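TRNA-5-methyluridine(54) 2-sulfurtransferase (Pyrococcus horikoshii OT3, PDB 5MKP) catalyses the ATP-dependent 2-thiolation of 5-methyluridine 54 in the T loop of tRNA, using a [4Fe-4S] cluster and stabilising the tRNA against heat. Local coordinates at residues E42-L47 / P198-T203; D50-V55 / G74-C79. All coordinates share one frame; numbering follows the deposited sequence.

Contact 1: E42-L47 / P198-T203; sequences ERYKLL and PLYEVT
The carboxylate of Glu201 stands nearly upright on one face of the Arg43 guanidinium, the two planes 87° apart. NH2 of Arg43 comes within 2.8 Å of OE1 of Glu201, yet this oxygen lies well out of the guanidinium plane, and the salt bridge rests on charge without a directed N-H bond. OE2 of Glu201 hangs over the centre of the same group, 3.4 Å from CZ of Arg43. The Arg43 side chain gets there with CG anti to the backbone N (chi1 -168°) and a bend at chi3. OE2 of Glu201 is also hydrogen-bonded to Thr40, one helical turn before Tyr44, which helps to fix the carboxylate. Tyr44 and Glu201 point at each other from opposite directions, ring and carboxylate planes 67° apart, with CE2 of Tyr44 3.7 Å from OE2 of Glu201. CG of Arg43 lies over the centre of one face of that ring, while CE2 of Tyr44 is 4.3 Å from CD2 of Tyr200, an oblique meeting of two rings. The hydroxyl of Tyr200 is bonded to Glu163. Farther along the segment the contact turns apolar: CD1 of Leu46 rests 3.9 Å from CA of Pro198, and Leu47 reaches the ring of this proline more loosely. Lys45, with positive phi, is the C-prime residue of a Schellman motif that closes helix 26-44, and Leu199 to Val202 form a type I turn. A Schellman-capped helix end is thus packed on the turn between strand 194-196 and helix 204-213 of the PP-loop domain.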
ATOM      1  N   GLU A  42      -0.741 -15.084   8.429  1.00 69.96           N
ATOM      2  CA  GLU A  42      -0.972 -16.537   8.519  1.00 72.23           C
ATOM      3  C   GLU A  42      -2.268 -16.980   7.870  1.00 78.92           C
ATOM      4  O   GLU A  42      -2.280 -18.014   7.202  1.00 80.82           O
ATOM      5  CB  GLU A  42      -0.942 -17.046   9.977  1.00 74.93           C
ATOM      6  CG  GLU A  42       0.402 -16.924  10.684  1.00 92.48           C
ATOM      7  CD  GLU A  42       1.579 -17.663  10.071  1.00122.18           C
ATOM      8  OE1 GLU A  42       1.553 -18.916  10.059  1.00132.17           O
ATOM      9  OE2 GLU A  42       2.542 -16.990   9.632  1.00107.07           O
ATOM     10  N   ARG A  43      -3.363 -16.209   8.082  1.00 74.97           N
ATOM     11  CA  ARG A  43      -4.712 -16.497   7.594  1.00 74.97           C
ATOM     12  C   ARG A  43      -4.758 -16.592   6.080  1.00 78.69           C
ATOM     13  O   ARG A  43      -5.275 -17.568   5.533  1.00 79.99           O
ATOM     14  CB  ARG A  43      -5.699 -15.428   8.098  1.00 73.51           C
ATOM     15  CG  ARG A  43      -7.179 -15.748   7.899  1.00 84.90           C
ATOM     16  CD  ARG A  43      -8.071 -14.610   8.368  1.00 93.09           C
ATOM     17  NE  ARG A  43      -7.806 -14.248   9.762  1.00106.21           N
ATOM     18  CZ  ARG A  43      -8.646 -13.576  10.543  1.00128.63           C
ATOM     19  NH1 ARG A  43      -8.314 -13.292  11.796  1.00120.43           N
ATOM     20  NH2 ARG A  43      -9.832 -13.190  10.082  1.00116.09           N
ATOM     21  N   TYR A  44      -4.225 -15.577   5.411  1.00 73.06           N
ATOM     22  CA  TYR A  44      -4.248 -15.519   3.965  1.00 72.44           C
ATOM     23  C   TYR A  44      -2.948 -16.029   3.330  1.00 77.37           C
ATOM     24  O   TYR A  44      -2.813 -15.978   2.104  1.00 78.28           O
ATOM     25  CB  TYR A  44      -4.631 -14.108   3.502  1.00 71.84           C
ATOM     26  CG  TYR A  44      -5.957 -13.624   4.060  1.00 73.62           C
ATOM     27  CD1 TYR A  44      -7.164 -14.161   3.613  1.00 75.25           C
ATOM     28  CD2 TYR A  44      -6.010 -12.586   4.987  1.00 74.01           C
ATOM     29  CE1 TYR A  44      -8.387 -13.703   4.100  1.00 73.57           C
ATOM     30  CE2 TYR A  44      -7.228 -12.121   5.482  1.00 75.04           C
ATOM     31  CZ  TYR A  44      -8.414 -12.696   5.048  1.00 83.07           C
ATOM     32  OH  TYR A  44      -9.620 -12.252   5.538  1.00 86.61           O
ATOM     33  N   LYS A  45      -2.036 -16.608   4.154  1.00 73.87           N
ATOM     34  CA  LYS A  45      -0.727 -17.157   3.747  1.00 73.80           C
ATOM     35  C   LYS A  45       0.019 -16.113   2.889  1.00 75.52           C
ATOM     36  O   LYS A  45       0.532 -16.419   1.807  1.00 74.50           O
ATOM     37  CB  LYS A  45      -0.882 -18.517   3.028  1.00 77.95           C
ATOM     38  CG  LYS A  45      -1.330 -19.667   3.918  1.00 89.22           C
ATOM     39  CD  LYS A  45      -1.894 -20.812   3.079  1.00103.58           C
ATOM     40  CE  LYS A  45      -2.328 -22.013   3.894  1.00114.34           C
ATOM     41  NZ  LYS A  45      -1.172 -22.845   4.329  1.00121.01           N
ATOM     42  N   LEU A  46       0.015 -14.855   3.383  1.00 70.76           N
ATOM     43  CA  LEU A  46       0.585 -13.686   2.726  1.00 69.39           C
ATOM     44  C   LEU A  46       2.079 -13.758   2.532  1.00 73.57           C
ATOM     45  O   LEU A  46       2.543 -13.481   1.429  1.00 73.16           O
ATOM     46  CB  LEU A  46       0.206 -12.364   3.451  1.00 67.75           C
ATOM     47  CG  LEU A  46      -1.269 -12.000   3.572  1.00 70.69           C
ATOM     48  CD1 LEU A  46      -1.434 -10.635   4.222  1.00 69.39           C
ATOM     49  CD2 LEU A  46      -1.946 -12.002   2.235  1.00 71.11           C
ATOM     50  N   LEU A  47       2.838 -14.072   3.610  1.00 70.76           N
ATOM     51  CA  LEU A  47       4.308 -14.123   3.592  1.00 69.88           C
ATOM     52  C   LEU A  47       4.869 -15.252   4.438  1.00 76.72           C
ATOM     53  O   LEU A  47       4.171 -15.836   5.273  1.00 77.15           O
ATOM     54  CB  LEU A  47       4.894 -12.792   4.120  1.00 67.96           C
ATOM     55  CG  LEU A  47       4.376 -11.486   3.515  1.00 69.40           C
ATOM     56  CD1 LEU A  47       4.355 -10.375   4.551  1.00 67.57           C
ATOM     57  CD2 LEU A  47       5.149 -11.114   2.280  1.00 70.03           C
ATOM     58  N   PRO A 198      -0.600  -6.565   4.407  1.00 55.96           N
ATOM     59  CA  PRO A 198      -0.645  -7.117   5.779  1.00 56.63           C
ATOM     60  C   PRO A 198      -1.606  -6.387   6.745  1.00 60.44           C
ATOM     61  O   PRO A 198      -2.030  -7.003   7.721  1.00 60.45           O
ATOM     62  CB  PRO A 198       0.823  -7.084   6.230  1.00 58.12           C
ATOM     63  CG  PRO A 198       1.633  -6.863   4.941  1.00 61.54           C
ATOM     64  CD  PRO A 198       0.737  -6.022   4.093  1.00 56.62           C
ATOM     65  N   LEU A 199      -1.984  -5.116   6.438  1.00 56.35           N
ATOM     66  CA  LEU A 199      -2.907  -4.256   7.206  1.00 56.24           C
ATOM     67  C   LEU A 199      -4.377  -4.395   6.742  1.00 60.90           C
ATOM     68  O   LEU A 199      -5.236  -3.631   7.173  1.00 60.46           O
ATOM     69  CB  LEU A 199      -2.493  -2.750   7.119  1.00 55.49           C
ATOM     70  CG  LEU A 199      -1.082  -2.282   7.580  1.00 58.00           C
ATOM     71  CD1 LEU A 199      -1.039  -0.773   7.727  1.00 55.19           C
ATOM     72  CD2 LEU A 199      -0.678  -2.901   8.915  1.00 60.64           C
ATOM     73  N   TYR A 200      -4.664  -5.388   5.894  1.00 58.65           N
ATOM     74  CA  TYR A 200      -5.984  -5.678   5.334  1.00 58.74           C
ATOM     75  C   TYR A 200      -7.120  -5.703   6.345  1.00 64.13           C
ATOM     76  O   TYR A 200      -8.239  -5.325   6.004  1.00 65.14           O
ATOM     77  CB  TYR A 200      -5.944  -7.035   4.611  1.00 60.44           C
ATOM     78  CG  TYR A 200      -7.105  -7.258   3.666  1.00 61.66           C
ATOM     79  CD1 TYR A 200      -7.184  -6.573   2.459  1.00 63.10           C
ATOM     80  CD2 TYR A 200      -8.101  -8.187   3.958  1.00 63.09           C
ATOM     81  CE1 TYR A 200      -8.229  -6.799   1.567  1.00 64.48           C
ATOM     82  CE2 TYR A 200      -9.171  -8.402   3.085  1.00 64.51           C
ATOM     83  CZ  TYR A 200      -9.232  -7.702   1.891  1.00 72.03           C
ATOM     84  OH  TYR A 200     -10.276  -7.905   1.019  1.00 70.81           O
ATOM     85  N   GLU A 201      -6.869  -6.222   7.546  1.00 60.95           N
ATOM     86  CA  GLU A 201      -7.930  -6.385   8.540  1.00 61.24           C
ATOM     87  C   GLU A 201      -7.867  -5.369   9.683  1.00 66.30           C
ATOM     88  O   GLU A 201      -8.571  -5.546  10.679  1.00 67.75           O
ATOM     89  CB  GLU A 201      -7.943  -7.829   9.090  1.00 63.27           C
ATOM     90  CG  GLU A 201      -8.029  -8.924   8.040  1.00 67.56           C
ATOM     91  CD  GLU A 201      -8.179 -10.304   8.642  1.00 86.74           C
ATOM     92  OE1 GLU A 201      -9.338 -10.757   8.777  1.00107.17           O
ATOM     93  OE2 GLU A 201      -7.152 -10.916   9.012  1.00 68.23           O
ATOM     94  N   VAL A 202      -7.032  -4.319   9.548  1.00 61.21           N
ATOM     95  CA  VAL A 202      -6.890  -3.268  10.566  1.00 60.19           C
ATOM     96  C   VAL A 202      -7.501  -1.939  10.047  1.00 63.93           C
ATOM     97  O   VAL A 202      -7.342  -1.583   8.870  1.00 62.98           O
ATOM     98  CB  VAL A 202      -5.438  -3.104  11.143  1.00 63.22           C
ATOM     99  CG1 VAL A 202      -4.889  -4.409  11.710  1.00 62.78           C
ATOM    100  CG2 VAL A 202      -4.467  -2.524  10.123  1.00 62.31           C
ATOM    101  N   THR A 203      -8.201  -1.218  10.929  1.00 59.75           N
ATOM    102  CA  THR A 203      -8.857   0.041  10.570  1.00 58.54           C
ATOM    103  C   THR A 203      -7.842   1.168  10.458  1.00 60.66           C
ATOM    104  O   THR A 203      -6.817   1.107  11.112  1.00 61.49           O
ATOM    105  CB  THR A 203      -9.946   0.410  11.610  1.00 62.78           C
ATOM    106  OG1 THR A 203      -9.315   0.894  12.801  1.00 66.44           O
ATOM    107  CG2 THR A 203     -10.872  -0.743  11.939  1.00 54.45           C
TER

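Contact 2: D50-V55 / G74-C79; sequences DERILV and GYNIEC
The guanidinium of Arg52 presents its edge to Glu78. OE1 of Glu78 lies almost in the guanidinium plane and takes a hydrogen bond from NH1 of Arg52 at 3.1 Å (160° at the hydrogen), with a weak, more bent one from NE; the donor stands above the carboxylate plane, and the two planes are 45° apart. Outside partners share both ends: NH2 of Arg52 bonds to the carbonyl of Asn149, Phe151 makes a cation-pi contact with the same arginine, and OE2 of Glu78 bonds to His109. Asn76 runs alongside Arg52, pointing the same way, with OD1 of Asn76 3.4 Å from CG of Arg52. The other flat group, the Tyr75 ring, makes a cation-pi contact with Lys49 and is met obliquely by Ile53, whose CD1 is 3.6 Å from CD1 of Tyr75. Ile53, Val55, Ile77 and Cys79 fill the opposite face of the sheet from Arg52 and Glu78. There CB of Ile53 lies 3.8 Å from CG2 of Ile77; CG1 of Ile77, set between backbone N and carbonyl carbon (chi1 67°), carries CD1 across to CG2 of Val55. Leu70 of helix 61-73 covers Val55 and Ile77. Three backbone bonds of 2.9 Å join the strands in parallel register: Ile53 N to Asn76 O, Glu78 N to Ile53 O and Val55 N to Glu78 O. Before the first of them, a water bridges Glu51 O and Asn76 N. The strands belong to a beta-alpha-beta unit, 52-56, 61-73, 76-83, of the PP-loop (ATP pyrophosphatase) fold; Val55 immediately precedes the ATP-binding Ala56.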
ATOM      1  N   ASP A  50      11.330 -16.591   4.991  1.00 84.70           N
ATOM      2  CA  ASP A  50      12.427 -16.828   4.046  1.00 85.45           C
ATOM      3  C   ASP A  50      12.424 -15.761   2.922  1.00 85.28           C
ATOM      4  O   ASP A  50      13.463 -15.544   2.286  1.00 84.90           O
ATOM      5  CB  ASP A  50      12.353 -18.262   3.448  1.00 90.08           C
ATOM      6  CG  ASP A  50      11.174 -18.515   2.500  1.00107.35           C
ATOM      7  OD1 ASP A  50      11.294 -18.186   1.293  1.00108.41           O
ATOM      8  OD2 ASP A  50      10.148 -19.072   2.959  1.00114.67           O
ATOM      9  N   GLU A  51      11.252 -15.120   2.670  1.00 78.14           N
ATOM     10  CA  GLU A  51      11.062 -14.141   1.593  1.00 75.78           C
ATOM     11  C   GLU A  51      11.704 -12.764   1.793  1.00 77.01           C
ATOM     12  O   GLU A  51      11.730 -12.224   2.900  1.00 75.47           O
ATOM     13  CB  GLU A  51       9.576 -13.954   1.283  1.00 76.17           C
ATOM     14  CG  GLU A  51       9.004 -15.018   0.366  1.00 84.57           C
ATOM     15  CD  GLU A  51       7.522 -14.872   0.081  1.00 94.49           C
ATOM     16  OE1 GLU A  51       6.738 -14.794   1.055  1.00 70.41           O
ATOM     17  OE2 GLU A  51       7.141 -14.865  -1.112  1.00 91.61           O
ATOM     18  N   ARG A  52      12.203 -12.204   0.675  1.00 72.29           N
ATOM     19  CA  ARG A  52      12.765 -10.862   0.568  1.00 70.17           C
ATOM     20  C   ARG A  52      11.587  -9.981   0.116  1.00 69.45           C
ATOM     21  O   ARG A  52      11.116 -10.092  -1.027  1.00 67.90           O
ATOM     22  CB  ARG A  52      13.916 -10.822  -0.453  1.00 71.14           C
ATOM     23  CG  ARG A  52      15.278 -10.883   0.193  1.00 85.86           C
ATOM     24  CD  ARG A  52      16.394 -10.671  -0.805  1.00 98.16           C
ATOM     25  NE  ARG A  52      16.674  -9.253  -1.048  1.00100.15           N
ATOM     26  CZ  ARG A  52      16.796  -8.712  -2.258  1.00107.34           C
ATOM     27  NH1 ARG A  52      17.091  -7.426  -2.389  1.00 86.60           N
ATOM     28  NH2 ARG A  52      16.632  -9.456  -3.346  1.00 94.82           N
ATOM     29  N   ILE A  53      11.083  -9.161   1.050  1.00 63.05           N
ATOM     30  CA  ILE A  53       9.908  -8.314   0.872  1.00 61.48           C
ATOM     31  C   ILE A  53      10.261  -6.849   0.574  1.00 63.83           C
ATOM     32  O   ILE A  53      11.111  -6.278   1.243  1.00 62.43           O
ATOM     33  CB  ILE A  53       8.959  -8.463   2.116  1.00 63.87           C
ATOM     34  CG1 ILE A  53       8.767  -9.960   2.508  1.00 65.15           C
ATOM     35  CG2 ILE A  53       7.612  -7.789   1.882  1.00 62.33           C
ATOM     36  CD1 ILE A  53       8.451 -10.251   3.954  1.00 64.69           C
ATOM     37  N   LEU A  54       9.593  -6.250  -0.428  1.00 60.82           N
ATOM     38  CA  LEU A  54       9.742  -4.834  -0.765  1.00 59.46           C
ATOM     39  C   LEU A  54       8.502  -4.105  -0.264  1.00 62.78           C
ATOM     40  O   LEU A  54       7.377  -4.497  -0.587  1.00 61.94           O
ATOM     41  CB  LEU A  54       9.916  -4.596  -2.273  1.00 59.36           C
ATOM     42  CG  LEU A  54      10.181  -3.141  -2.715  1.00 62.80           C
ATOM     43  CD1 LEU A  54      11.626  -2.721  -2.417  1.00 62.63           C
ATOM     44  CD2 LEU A  54       9.863  -2.950  -4.203  1.00 63.41           C
ATOM     45  N   VAL A  55       8.702  -3.078   0.563  1.00 58.93           N
ATOM     46  CA  VAL A  55       7.581  -2.297   1.066  1.00 57.40           C
ATOM     47  C   VAL A  55       7.559  -0.995   0.272  1.00 60.62           C
ATOM     48  O   VAL A  55       8.545  -0.265   0.271  1.00 58.89           O
ATOM     49  CB  VAL A  55       7.620  -2.067   2.605  1.00 60.54           C
ATOM     50  CG1 VAL A  55       6.396  -1.294   3.079  1.00 60.09           C
ATOM     51  CG2 VAL A  55       7.744  -3.379   3.368  1.00 60.80           C
ATOM     52  N   GLY A  74       9.797  -9.639  12.477  1.00 64.43           N
ATOM     53  CA  GLY A  74      10.987 -10.380  12.075  1.00 64.92           C
ATOM     54  C   GLY A  74      11.075 -10.763  10.615  1.00 69.13           C
ATOM     55  O   GLY A  74      11.727 -11.751  10.285  1.00 69.57           O
ATOM     56  N   TYR A  75      10.433  -9.994   9.727  1.00 66.22           N
ATOM     57  CA  TYR A  75      10.481 -10.271   8.289  1.00 65.92           C
ATOM     58  C   TYR A  75      11.713  -9.615   7.638  1.00 71.04           C
ATOM     59  O   TYR A  75      12.260  -8.638   8.172  1.00 70.88           O
ATOM     60  CB  TYR A  75       9.143  -9.867   7.598  1.00 65.20           C
ATOM     61  CG  TYR A  75       8.025 -10.862   7.846  1.00 66.71           C
ATOM     62  CD1 TYR A  75       7.897 -12.009   7.063  1.00 69.64           C
ATOM     63  CD2 TYR A  75       7.146 -10.702   8.914  1.00 66.83           C
ATOM     64  CE1 TYR A  75       6.902 -12.956   7.317  1.00 70.17           C
ATOM     65  CE2 TYR A  75       6.155 -11.649   9.187  1.00 67.95           C
ATOM     66  CZ  TYR A  75       6.036 -12.776   8.386  1.00 72.74           C
ATOM     67  OH  TYR A  75       5.090 -13.737   8.668  1.00 68.05           O
ATOM     68  N   ASN A  76      12.165 -10.162   6.503  1.00 68.26           N
ATOM     69  CA  ASN A  76      13.289  -9.567   5.775  1.00 68.43           C
ATOM     70  C   ASN A  76      12.731  -8.496   4.827  1.00 70.82           C
ATOM     71  O   ASN A  76      12.242  -8.809   3.736  1.00 70.13           O
ATOM     72  CB  ASN A  76      14.113 -10.636   5.030  1.00 70.89           C
ATOM     73  CG  ASN A  76      15.419 -10.138   4.451  1.00 95.13           C
ATOM     74  OD1 ASN A  76      15.939 -10.696   3.483  1.00 85.09           O
ATOM     75  ND2 ASN A  76      16.007  -9.101   5.044  1.00 93.50           N
ATOM     76  N   ILE A  77      12.737  -7.238   5.271  1.00 66.94           N
ATOM     77  CA  ILE A  77      12.162  -6.176   4.449  1.00 65.91           C
ATOM     78  C   ILE A  77      13.161  -5.125   4.030  1.00 68.71           C
ATOM     79  O   ILE A  77      14.111  -4.819   4.752  1.00 69.89           O
ATOM     80  CB  ILE A  77      10.886  -5.519   5.069  1.00 68.98           C
ATOM     81  CG1 ILE A  77      11.180  -4.731   6.351  1.00 69.61           C
ATOM     82  CG2 ILE A  77       9.764  -6.540   5.292  1.00 71.22           C
ATOM     83  CD1 ILE A  77      10.677  -3.307   6.293  1.00 78.42           C
ATOM     84  N   GLU A  78      12.933  -4.594   2.827  1.00 63.91           N
ATOM     85  CA  GLU A  78      13.621  -3.470   2.199  1.00 62.49           C
ATOM     86  C   GLU A  78      12.504  -2.579   1.733  1.00 62.78           C
ATOM     87  O   GLU A  78      11.405  -3.077   1.524  1.00 62.19           O
ATOM     88  CB  GLU A  78      14.535  -3.899   1.042  1.00 64.46           C
ATOM     89  CG  GLU A  78      15.888  -4.375   1.539  1.00 76.17           C
ATOM     90  CD  GLU A  78      16.856  -4.892   0.494  1.00 95.51           C
ATOM     91  OE1 GLU A  78      17.010  -6.132   0.391  1.00 97.02           O
ATOM     92  OE2 GLU A  78      17.510  -4.061  -0.176  1.00 81.43           O
ATOM     93  N   CYS A  79      12.740  -1.262   1.649  1.00 58.47           N
ATOM     94  CA  CYS A  79      11.716  -0.298   1.267  1.00 56.81           C
ATOM     95  C   CYS A  79      12.018   0.401  -0.020  1.00 62.03           C
ATOM     96  O   CYS A  79      13.181   0.671  -0.314  1.00 63.37           O
ATOM     97  CB  CYS A  79      11.497   0.706   2.387  1.00 56.21           C
ATOM     98  SG  CYS A  79      11.173  -0.045   3.995  1.00 60.01           S
TER
HETATM   99  O   HOH W   1      10.973 -12.424   5.491  1.00 81.77           O

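In the fold
Contact 2 is nested within the chain loop that contact 1 closes: helix 26-44 ends in contact 1, strand 52-56 follows, and residues 198-203 return long after strand 76-83. Their centres are 15 Å apart, yet they touch, Leu47 CB lying 3.8 Å from Tyr75 CE1 and Leu47 CD2 equally near Ile53 CD1. Helix 61-73 is shared, packing through Leu70 on Leu47 and Pro198 as well as on Val55 and Ile77. Contact 2 joins neighbouring strands of the six-stranded mixed sheet, whereas contact 1 packs the preceding helix on a loop leaving strand 194-196 of that sheet. The Pro198 side chain lies about 6 Å from Gly157, that of Val55 about 6 Å from Ala56, both ATP-binding.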